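Local coordinates for protein transcriptional repressor, TetR family (Thermus thermophilus, PDB 3ANP) that represses transcription as a TetR-family DNA-binding regulator that controls fatty acid degradation and binds lauroyl-CoA, at residues Phe15-Glu20 with Lys37-Ser42; Ala66-Glu71 with Arg91-Gly96; Arg73-Gln78 with Val83-His88. All coordinates share one frame; numbering follows the deposited sequence.

Contact 1 (Phe15-Glu20 with Lys37-Ser42); sequences FRAAME and KAAHVS
Backbone torsions alone decide how Ala17 meets Ala38 and Ala39, since none of these side chains extends past CB. Ala17 and Ala38 keep regular helical values, whereas Ala39 relaxes to phi -94° and psi 2°, and both Ala38 and Ala39 still direct their methyls at the facing helix. The CB of Ala17 faces both, lying 3.8 Å from Ala39 CB and 4.1 Å from Ala38 CB. With nothing larger than a methyl on either side, the backbones come close, and the CA atoms of Ala17 and Ala39 are 5.5 Å apart. The contact is wholly apolar. Just beyond it, His40 takes a positive phi of 56° and ends the helix in a Schellman motif, which turns the chain into the short link before Ser42. The OG of Ser42 then caps Thr45 N at the start of the next helix. This packing joins helix 32-39, probably the first helix of a helix-turn-helix at residues 31-50, to helix 3-25. Arg13 NE of helix 3-25 donates a hydrogen bond to Ala39 O, Ala18 touches Ile35 of helix 32-39, and Phe15, Ala18 and Met19 pack against helix 54-77.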
loop_
_atom_site.group_PDB
_atom_site.type_symbol
_atom_site.label_atom_id
_atom_site.label_comp_id
_atom_site.label_asym_id
_atom_site.label_seq_id
_atom_site.Cartn_x
_atom_site.Cartn_y
_atom_site.Cartn_z
ATOM N N PHE A 15 -22.882 -17.241 5.817
ATOM C CA PHE A 15 -21.903 -16.801 4.834
ATOM C C PHE A 15 -22.510 -16.770 3.426
ATOM O O PHE A 15 -22.418 -15.764 2.704
ATOM C CB PHE A 15 -20.682 -17.728 4.864
ATOM C CG PHE A 15 -19.673 -17.432 3.789
ATOM C CD1 PHE A 15 -19.650 -18.176 2.609
ATOM C CD2 PHE A 15 -18.768 -16.385 3.940
ATOM C CE1 PHE A 15 -18.741 -17.877 1.591
ATOM C CE2 PHE A 15 -17.861 -16.079 2.936
ATOM C CZ PHE A 15 -17.849 -16.829 1.752
ATOM N N ARG A 16 -23.145 -17.870 3.031
ATOM C CA ARG A 16 -23.751 -17.931 1.706
ATOM C C ARG A 16 -24.804 -16.866 1.516
ATOM O O ARG A 16 -24.863 -16.213 0.458
ATOM C CB ARG A 16 -24.374 -19.309 1.457
ATOM C CG ARG A 16 -23.329 -20.391 1.265
ATOM C CD ARG A 16 -23.922 -21.636 0.609
ATOM N NE ARG A 16 -24.789 -22.366 1.521
ATOM C CZ ARG A 16 -26.117 -22.364 1.464
ATOM N NH1 ARG A 16 -26.747 -21.667 0.523
ATOM N NH2 ARG A 16 -26.812 -23.048 2.365
ATOM N N ALA A 17 -25.647 -16.697 2.531
ATOM C CA ALA A 17 -26.715 -15.702 2.480
ATOM C C ALA A 17 -26.144 -14.296 2.279
ATOM O O ALA A 17 -26.640 -13.521 1.461
ATOM C CB ALA A 17 -27.522 -15.751 3.762
ATOM N N ALA A 18 -25.102 -13.967 3.030
ATOM C CA ALA A 18 -24.487 -12.643 2.903
ATOM C C ALA A 18 -23.831 -12.413 1.540
ATOM O O ALA A 18 -23.977 -11.336 0.948
ATOM C CB ALA A 18 -23.442 -12.423 4.026
HETATM N N MSE A 19 -23.100 -13.408 1.046
HETATM C CA MSE A 19 -22.415 -13.269 -0.236
HETATM C C MSE A 19 -23.406 -13.020 -1.377
HETATM O O MSE A 19 -23.165 -12.167 -2.235
HETATM C CB MSE A 19 -21.572 -14.520 -0.533
HETATM C CG MSE A 19 -20.368 -14.711 0.395
HETATM SE SE MSE A 19 -19.119 -13.198 0.305
HETATM C CE MSE A 19 -18.708 -13.256 -1.592
ATOM N N GLU A 20 -24.511 -13.767 -1.387
ATOM C CA GLU A 20 -25.529 -13.591 -2.420
ATOM C C GLU A 20 -26.096 -12.162 -2.369
ATOM O O GLU A 20 -26.211 -11.490 -3.405
ATOM C CB GLU A 20 -26.654 -14.632 -2.251
ATOM C CG GLU A 20 -27.761 -14.534 -3.297
ATOM C CD GLU A 20 -27.335 -14.998 -4.697
ATOM O OE1 GLU A 20 -26.124 -15.188 -4.952
ATOM O OE2 GLU A 20 -28.226 -15.168 -5.559
ATOM N N LYS A 37 -32.174 -12.209 8.139
ATOM C CA LYS A 37 -33.457 -12.659 7.605
ATOM C C LYS A 37 -33.246 -13.699 6.509
ATOM O O LYS A 37 -33.916 -14.730 6.494
ATOM C CB LYS A 37 -34.258 -11.479 7.046
ATOM C CG LYS A 37 -35.683 -11.838 6.614
ATOM C CD LYS A 37 -36.452 -10.619 6.112
ATOM C CE LYS A 37 -37.949 -10.912 5.948
ATOM N NZ LYS A 37 -38.240 -11.955 4.918
ATOM N N ALA A 38 -32.311 -13.433 5.600
ATOM C CA ALA A 38 -32.044 -14.369 4.506
ATOM C C ALA A 38 -31.501 -15.713 4.984
ATOM O O ALA A 38 -31.763 -16.743 4.358
ATOM C CB ALA A 38 -31.070 -13.747 3.498
ATOM N N ALA A 39 -30.742 -15.706 6.081
ATOM C CA ALA A 39 -30.161 -16.936 6.627
ATOM C C ALA A 39 -31.035 -17.556 7.725
ATOM O O ALA A 39 -30.672 -18.573 8.332
ATOM C CB ALA A 39 -28.753 -16.649 7.194
ATOM N N HIS A 40 -32.179 -16.925 7.968
ATOM C CA HIS A 40 -33.127 -17.348 8.991
ATOM C C HIS A 40 -32.524 -17.449 10.397
ATOM O O HIS A 40 -32.659 -18.473 11.082
ATOM C CB HIS A 40 -33.798 -18.676 8.615
ATOM C CG HIS A 40 -35.104 -18.900 9.315
ATOM N ND1 HIS A 40 -35.664 -20.150 9.478
ATOM C CD2 HIS A 40 -35.968 -18.025 9.888
ATOM C CE1 HIS A 40 -36.813 -20.037 10.123
ATOM N NE2 HIS A 40 -37.021 -18.758 10.383
ATOM N N VAL A 41 -31.844 -16.385 10.821
ATOM C CA VAL A 41 -31.269 -16.320 12.165
ATOM C C VAL A 41 -31.585 -14.920 12.665
ATOM O O VAL A 41 -32.051 -14.090 11.897
ATOM C CB VAL A 41 -29.732 -16.541 12.167
ATOM C CG1 VAL A 41 -29.412 -17.958 11.663
ATOM C CG2 VAL A 41 -29.035 -15.484 11.299
ATOM N N SER A 42 -31.359 -14.649 13.946
ATOM C CA SER A 42 -31.631 -13.305 14.460
ATOM C C SER A 42 -30.457 -12.392 14.120
ATOM O O SER A 42 -29.372 -12.868 13.798
ATOM C CB SER A 42 -31.795 -13.331 15.982
ATOM O OG SER A 42 -30.553 -13.620 16.599
#

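Contact 2 (Ala66-Glu71 with Arg91-Gly96); sequences AGLREE and RVLAEG
The segments 66-71 and 91-96, of helices 54-77 and 82-99, run nearly antiparallel at 154°, their axes 11.9 Å apart at the closest, and Leu68 meets Val92 and Leu93 across the gap. At this separation the backbones do not touch, and the contact is made by the ends of side chains. Leu68 serves both partners by dividing its two methyls. CD2 lies 3.7 Å from Val92 CG1, the two side chains passing alongside each other with opposed directions. CD1 turns instead to Leu93 CD2, also at 3.7 Å, with Leu93 CG next behind it at 4.2 Å. Leu93 starts out along the flank of its helix and reaches this position through a chi1 of -96°, well off a staggered value, which swings its branched end toward Leu68. The helices belong to the C-terminal domain of the TetR fold, the all-helical part that holds the ligand, and the side chain of Leu68 is about 4 Å from the bound dodecyl-CoA. Leu68 thus packs between the two helices while lying beside the acyl-CoA. One turn further along, Glu71 lies at the edge of the apolar contact. Its CG stands anti to the backbone N (chi1 -179°) and the rest of the chain is extended, which carries the carboxylate across to the other helix. There OE2 comes 4.2 Å from Val92 CG2, a loose packing contact, while its polar partner is NE2 of His88, one turn before Val92, to which it is hydrogen-bonded. On the far flank of helix 91-96, Ala94 packs against Leu178, Ala179 and Leu182 of helix 178-191.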
loop_
_atom_site.group_PDB
_atom_site.type_symbol
_atom_site.label_atom_id
_atom_site.label_comp_id
_atom_site.label_asym_id
_atom_site.label_seq_id
_atom_site.Cartn_x
_atom_site.Cartn_y
_atom_site.Cartn_z
ATOM N N ALA A 66 -6.573 -19.478 -0.347
ATOM C CA ALA A 66 -6.293 -20.901 -0.151
ATOM C C ALA A 66 -6.292 -21.624 -1.497
ATOM O O ALA A 66 -5.499 -22.550 -1.717
ATOM C CB ALA A 66 -7.329 -21.550 0.815
ATOM N N GLY A 67 -7.187 -21.220 -2.393
ATOM C CA GLY A 67 -7.213 -21.839 -3.712
ATOM C C GLY A 67 -5.921 -21.505 -4.444
ATOM O O GLY A 67 -5.310 -22.359 -5.105
ATOM N N LEU A 68 -5.500 -20.246 -4.337
ATOM C CA LEU A 68 -4.257 -19.813 -4.971
ATOM C C LEU A 68 -3.055 -20.561 -4.388
ATOM O O LEU A 68 -2.100 -20.847 -5.103
ATOM C CB LEU A 68 -4.068 -18.297 -4.808
ATOM C CG LEU A 68 -5.025 -17.405 -5.622
ATOM C CD1 LEU A 68 -4.837 -15.938 -5.234
ATOM C CD2 LEU A 68 -4.754 -17.578 -7.101
ATOM N N ARG A 69 -3.097 -20.870 -3.091
ATOM C CA ARG A 69 -2.008 -21.602 -2.449
ATOM C C ARG A 69 -1.910 -23.020 -3.037
ATOM O O ARG A 69 -0.813 -23.514 -3.326
ATOM C CB ARG A 69 -2.230 -21.672 -0.928
ATOM C CG ARG A 69 -1.163 -22.466 -0.171
ATOM C CD ARG A 69 -1.442 -22.514 1.341
ATOM N NE ARG A 69 -1.446 -21.192 1.969
ATOM C CZ ARG A 69 -2.514 -20.623 2.529
ATOM N NH1 ARG A 69 -3.681 -21.260 2.544
ATOM N NH2 ARG A 69 -2.422 -19.416 3.087
ATOM N N GLU A 70 -3.054 -23.675 -3.222
ATOM C CA GLU A 70 -3.060 -25.025 -3.796
ATOM C C GLU A 70 -2.487 -24.997 -5.196
ATOM O O GLU A 70 -1.724 -25.878 -5.589
ATOM C CB GLU A 70 -4.479 -25.581 -3.914
ATOM C CG GLU A 70 -5.212 -25.843 -2.612
ATOM C CD GLU A 70 -6.535 -26.561 -2.862
ATOM O OE1 GLU A 70 -6.500 -27.724 -3.297
ATOM O OE2 GLU A 70 -7.601 -25.956 -2.649
ATOM N N GLU A 71 -2.897 -23.987 -5.955
ATOM C CA GLU A 71 -2.472 -23.824 -7.334
ATOM C C GLU A 71 -0.955 -23.620 -7.414
ATOM O O GLU A 71 -0.273 -24.247 -8.228
ATOM C CB GLU A 71 -3.237 -22.645 -7.964
ATOM C CG GLU A 71 -2.899 -22.362 -9.429
ATOM C CD GLU A 71 -3.837 -21.334 -10.063
ATOM O OE1 GLU A 71 -4.623 -20.691 -9.330
ATOM O OE2 GLU A 71 -3.790 -21.167 -11.299
ATOM N N ARG A 91 -0.685 -12.841 -12.533
ATOM C CA ARG A 91 -1.589 -12.786 -13.671
ATOM C C ARG A 91 -2.987 -13.210 -13.175
ATOM O O ARG A 91 -3.986 -12.526 -13.410
ATOM C CB ARG A 91 -1.085 -13.743 -14.763
ATOM C CG ARG A 91 -1.347 -13.317 -16.193
ATOM C CD ARG A 91 -0.172 -13.737 -17.084
ATOM N NE ARG A 91 0.139 -15.168 -16.977
ATOM C CZ ARG A 91 1.370 -15.678 -16.977
ATOM N NH1 ARG A 91 2.430 -14.883 -17.076
ATOM N NH2 ARG A 91 1.545 -16.989 -16.878
ATOM N N VAL A 92 -3.058 -14.332 -12.469
ATOM C CA VAL A 92 -4.344 -14.811 -11.964
ATOM C C VAL A 92 -4.891 -13.879 -10.887
ATOM O O VAL A 92 -6.102 -13.689 -10.769
ATOM C CB VAL A 92 -4.217 -16.248 -11.429
ATOM C CG1 VAL A 92 -5.428 -16.603 -10.575
ATOM C CG2 VAL A 92 -4.107 -17.219 -12.623
ATOM N N LEU A 93 -4.000 -13.292 -10.100
ATOM C CA LEU A 93 -4.434 -12.352 -9.072
ATOM C C LEU A 93 -5.100 -11.148 -9.740
ATOM O O LEU A 93 -6.147 -10.686 -9.301
ATOM C CB LEU A 93 -3.237 -11.872 -8.248
ATOM C CG LEU A 93 -2.958 -12.590 -6.930
ATOM C CD1 LEU A 93 -1.672 -12.022 -6.307
ATOM C CD2 LEU A 93 -4.144 -12.390 -5.989
ATOM N N ALA A 94 -4.491 -10.651 -10.811
ATOM C CA ALA A 94 -5.041 -9.497 -11.522
ATOM C C ALA A 94 -6.398 -9.849 -12.120
ATOM O O ALA A 94 -7.365 -9.096 -12.011
ATOM C CB ALA A 94 -4.090 -9.057 -12.617
ATOM N N GLU A 95 -6.464 -11.011 -12.751
ATOM C CA GLU A 95 -7.708 -11.450 -13.358
ATOM C C GLU A 95 -8.790 -11.651 -12.303
ATOM O O GLU A 95 -9.916 -11.176 -12.450
ATOM C CB GLU A 95 -7.453 -12.744 -14.144
ATOM C CG GLU A 95 -6.491 -12.534 -15.310
ATOM C CD GLU A 95 -5.980 -13.841 -15.930
ATOM O OE1 GLU A 95 -6.097 -14.918 -15.296
ATOM O OE2 GLU A 95 -5.441 -13.786 -17.051
ATOM N N GLY A 96 -8.448 -12.350 -11.229
ATOM C CA GLY A 96 -9.427 -12.597 -10.183
ATOM C C GLY A 96 -9.857 -11.322 -9.484
ATOM O O GLY A 96 -11.021 -11.164 -9.119
#

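Contact 3 (Arg73-Gln78 with Val83-His88); sequences RRLLAQ and VEVLRH
Leu75 and His88 meet with their side chains at about a right angle, the CD1 methyl of the leucine resting obliquely against the imidazole. CD2 of His88 is the nearest ring atom, 3.4 Å from Leu75 CD1, and His88 NE2 follows at 3.8 Å from the same methyl, so the leucine lies against the CD2-NE2 side of the ring. The ring arrives there because CG of His88 is anti to the backbone N (chi1 173°), which sends the imidazole out toward helix 73-77. With NE2 held by Glu71, the ring should be restricted in its rotation. A second crossing, again near a right angle, brings Leu76 and Val85 together. Val85 presents CG2 to both leucines: Leu76 CD2 touches it at 3.7 Å, and Leu75 CB lies 4.0 Å from it. Leu75 therefore contributes its root to Val85 and its tip to His88, tying together two residues one turn apart on the facing helix. The CA atoms of Leu75 and Val85 are 6.8 Å apart. The other side of helix 83-88 carries a salt bridge, with Arg87 NH1 2.9 Å from Glu84 OE2. Val85 and Leu86 also pack on Ile135 of helix 128-142. Arg80, in the connection between the two helices, touches both Leu75 and Val85. The segment axes approach to 10.1 Å at 154°, and only a short turn separates the helices. This is an antiparallel helical hairpin, packed by leucine, valine and histidine side chains close to its turn, within the all-helical C-terminal domain of a TetR-family regulator.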
loop_
_atom_site.group_PDB
_atom_site.type_symbol
_atom_site.label_atom_id
_atom_site.label_comp_id
_atom_site.label_asym_id
_atom_site.label_seq_id
_atom_site.Cartn_x
_atom_site.Cartn_y
_atom_site.Cartn_z
ATOM N N ARG A 73 1.372 -24.419 -5.106
ATOM C CA ARG A 73 2.091 -25.618 -4.682
ATOM C C ARG A 73 2.037 -26.689 -5.758
ATOM O O ARG A 73 3.015 -27.399 -5.998
ATOM C CB ARG A 73 1.516 -26.142 -3.357
ATOM C CG ARG A 73 1.861 -25.227 -2.186
ATOM C CD ARG A 73 1.219 -25.676 -0.886
ATOM N NE ARG A 73 1.535 -24.753 0.207
ATOM C CZ ARG A 73 1.356 -25.031 1.496
ATOM N NH1 ARG A 73 0.861 -26.216 1.855
ATOM N NH2 ARG A 73 1.679 -24.130 2.428
ATOM N N ARG A 74 0.892 -26.780 -6.424
ATOM C CA ARG A 74 0.704 -27.744 -7.495
ATOM C C ARG A 74 1.685 -27.467 -8.633
ATOM O O ARG A 74 2.327 -28.380 -9.156
ATOM C CB ARG A 74 -0.723 -27.647 -8.037
ATOM C CG ARG A 74 -1.185 -28.896 -8.751
ATOM C CD ARG A 74 -1.946 -28.579 -10.020
ATOM N NE ARG A 74 -2.916 -27.500 -9.869
ATOM C CZ ARG A 74 -3.164 -26.610 -10.825
ATOM N NH1 ARG A 74 -2.501 -26.692 -11.976
ATOM N NH2 ARG A 74 -4.062 -25.650 -10.647
ATOM N N LEU A 75 1.805 -26.196 -9.016
ATOM C CA LEU A 75 2.694 -25.827 -10.112
ATOM C C LEU A 75 4.161 -26.094 -9.796
ATOM O O LEU A 75 4.901 -26.596 -10.647
ATOM C CB LEU A 75 2.469 -24.359 -10.512
ATOM C CG LEU A 75 1.097 -24.088 -11.170
ATOM C CD1 LEU A 75 0.885 -22.585 -11.379
ATOM C CD2 LEU A 75 1.002 -24.819 -12.506
ATOM N N LEU A 76 4.581 -25.779 -8.573
ATOM C CA LEU A 76 5.958 -26.006 -8.187
ATOM C C LEU A 76 6.224 -27.509 -8.226
ATOM O O LEU A 76 7.210 -27.951 -8.811
ATOM C CB LEU A 76 6.234 -25.430 -6.787
ATOM C CG LEU A 76 6.219 -23.891 -6.739
ATOM C CD1 LEU A 76 6.369 -23.411 -5.298
ATOM C CD2 LEU A 76 7.357 -23.330 -7.624
ATOM N N ALA A 77 5.327 -28.288 -7.630
ATOM C CA ALA A 77 5.482 -29.743 -7.612
ATOM C C ALA A 77 5.550 -30.327 -9.020
ATOM O O ALA A 77 6.207 -31.346 -9.238
ATOM C CB ALA A 77 4.339 -30.388 -6.836
ATOM N N GLN A 78 4.875 -29.694 -9.972
ATOM C CA GLN A 78 4.890 -30.170 -11.356
ATOM C C GLN A 78 6.232 -29.855 -12.018
ATOM O O GLN A 78 6.512 -30.328 -13.120
ATOM C CB GLN A 78 3.783 -29.509 -12.181
ATOM C CG GLN A 78 2.361 -29.893 -11.811
ATOM C CD GLN A 78 1.325 -29.122 -12.629
ATOM O OE1 GLN A 78 0.114 -29.265 -12.422
ATOM N NE2 GLN A 78 1.802 -28.298 -13.564
ATOM N N VAL A 83 10.095 -18.503 -11.073
ATOM C CA VAL A 83 9.776 -17.184 -11.610
ATOM C C VAL A 83 8.519 -17.232 -12.456
ATOM O O VAL A 83 7.709 -16.306 -12.415
ATOM C CB VAL A 83 10.947 -16.569 -12.414
ATOM C CG1 VAL A 83 10.475 -15.308 -13.162
ATOM C CG2 VAL A 83 12.063 -16.177 -11.444
ATOM N N GLU A 84 8.331 -18.309 -13.211
ATOM C CA GLU A 84 7.117 -18.421 -14.022
ATOM C C GLU A 84 5.905 -18.634 -13.121
ATOM O O GLU A 84 4.797 -18.225 -13.461
ATOM C CB GLU A 84 7.221 -19.570 -15.034
ATOM C CG GLU A 84 7.690 -19.115 -16.415
ATOM C CD GLU A 84 6.813 -18.007 -16.998
ATOM O OE1 GLU A 84 5.579 -18.198 -17.106
ATOM O OE2 GLU A 84 7.360 -16.943 -17.354
ATOM N N VAL A 85 6.103 -19.279 -11.976
ATOM C CA VAL A 85 4.974 -19.485 -11.074
ATOM C C VAL A 85 4.590 -18.132 -10.483
ATOM O O VAL A 85 3.415 -17.856 -10.259
ATOM C CB VAL A 85 5.297 -20.474 -9.948
ATOM C CG1 VAL A 85 4.079 -20.584 -9.002
ATOM C CG2 VAL A 85 5.593 -21.845 -10.545
ATOM N N LEU A 86 5.591 -17.298 -10.221
ATOM C CA LEU A 86 5.350 -15.952 -9.698
ATOM C C LEU A 86 4.558 -15.124 -10.705
ATOM O O LEU A 86 3.573 -14.482 -10.344
ATOM C CB LEU A 86 6.662 -15.236 -9.425
ATOM C CG LEU A 86 7.342 -15.523 -8.097
ATOM C CD1 LEU A 86 8.687 -14.810 -8.067
ATOM C CD2 LEU A 86 6.448 -15.052 -6.959
ATOM N N ARG A 87 5.008 -15.117 -11.960
ATOM C CA ARG A 87 4.318 -14.366 -13.010
ATOM C C ARG A 87 2.885 -14.859 -13.141
ATOM O O ARG A 87 1.961 -14.068 -13.324
ATOM C CB ARG A 87 5.004 -14.535 -14.375
ATOM C CG ARG A 87 6.362 -13.882 -14.518
ATOM C CD ARG A 87 6.669 -13.643 -15.995
ATOM N NE ARG A 87 8.001 -13.085 -16.199
ATOM C CZ ARG A 87 9.126 -13.792 -16.137
ATOM N NH1 ARG A 87 9.080 -15.093 -15.879
ATOM N NH2 ARG A 87 10.298 -13.199 -16.333
ATOM N N HIS A 88 2.710 -16.175 -13.071
ATOM C CA HIS A 88 1.381 -16.766 -13.175
ATOM C C HIS A 88 0.488 -16.300 -12.026
ATOM O O HIS A 88 -0.666 -15.903 -12.230
ATOM C CB HIS A 88 1.480 -18.291 -13.137
ATOM C CG HIS A 88 0.155 -18.980 -13.080
ATOM N ND1 HIS A 88 -0.653 -19.128 -14.187
ATOM C CD2 HIS A 88 -0.514 -19.543 -12.046
ATOM C CE1 HIS A 88 -1.762 -19.756 -13.837
ATOM N NE2 HIS A 88 -1.703 -20.017 -12.543
#

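Overall arrangement
Contacts 2 and 3 lie on the same pair of helices, 54-77 and 82-99, with centres 11 Å apart and contact 3 lying within the chain segment that contact 2 brackets. Glu71 OE2 and His88 NE2, 2.7 Å apart, join them directly. The segment axes are further apart in contact 2 than in contact 3, and it is at contact 2 that dodecyl-CoA is about 4 Å from the side chain of Leu68, against about 13 Å from that of His88. Contact 1 belongs to the probable DNA-binding region, its centre 27 Å from that of contact 2 and 37 Å from that of contact 3. Helix 54-77 packs on segment 15-20 of contact 1 and contributes to both others, linking the probable DNA-binding part to the ligand-binding part.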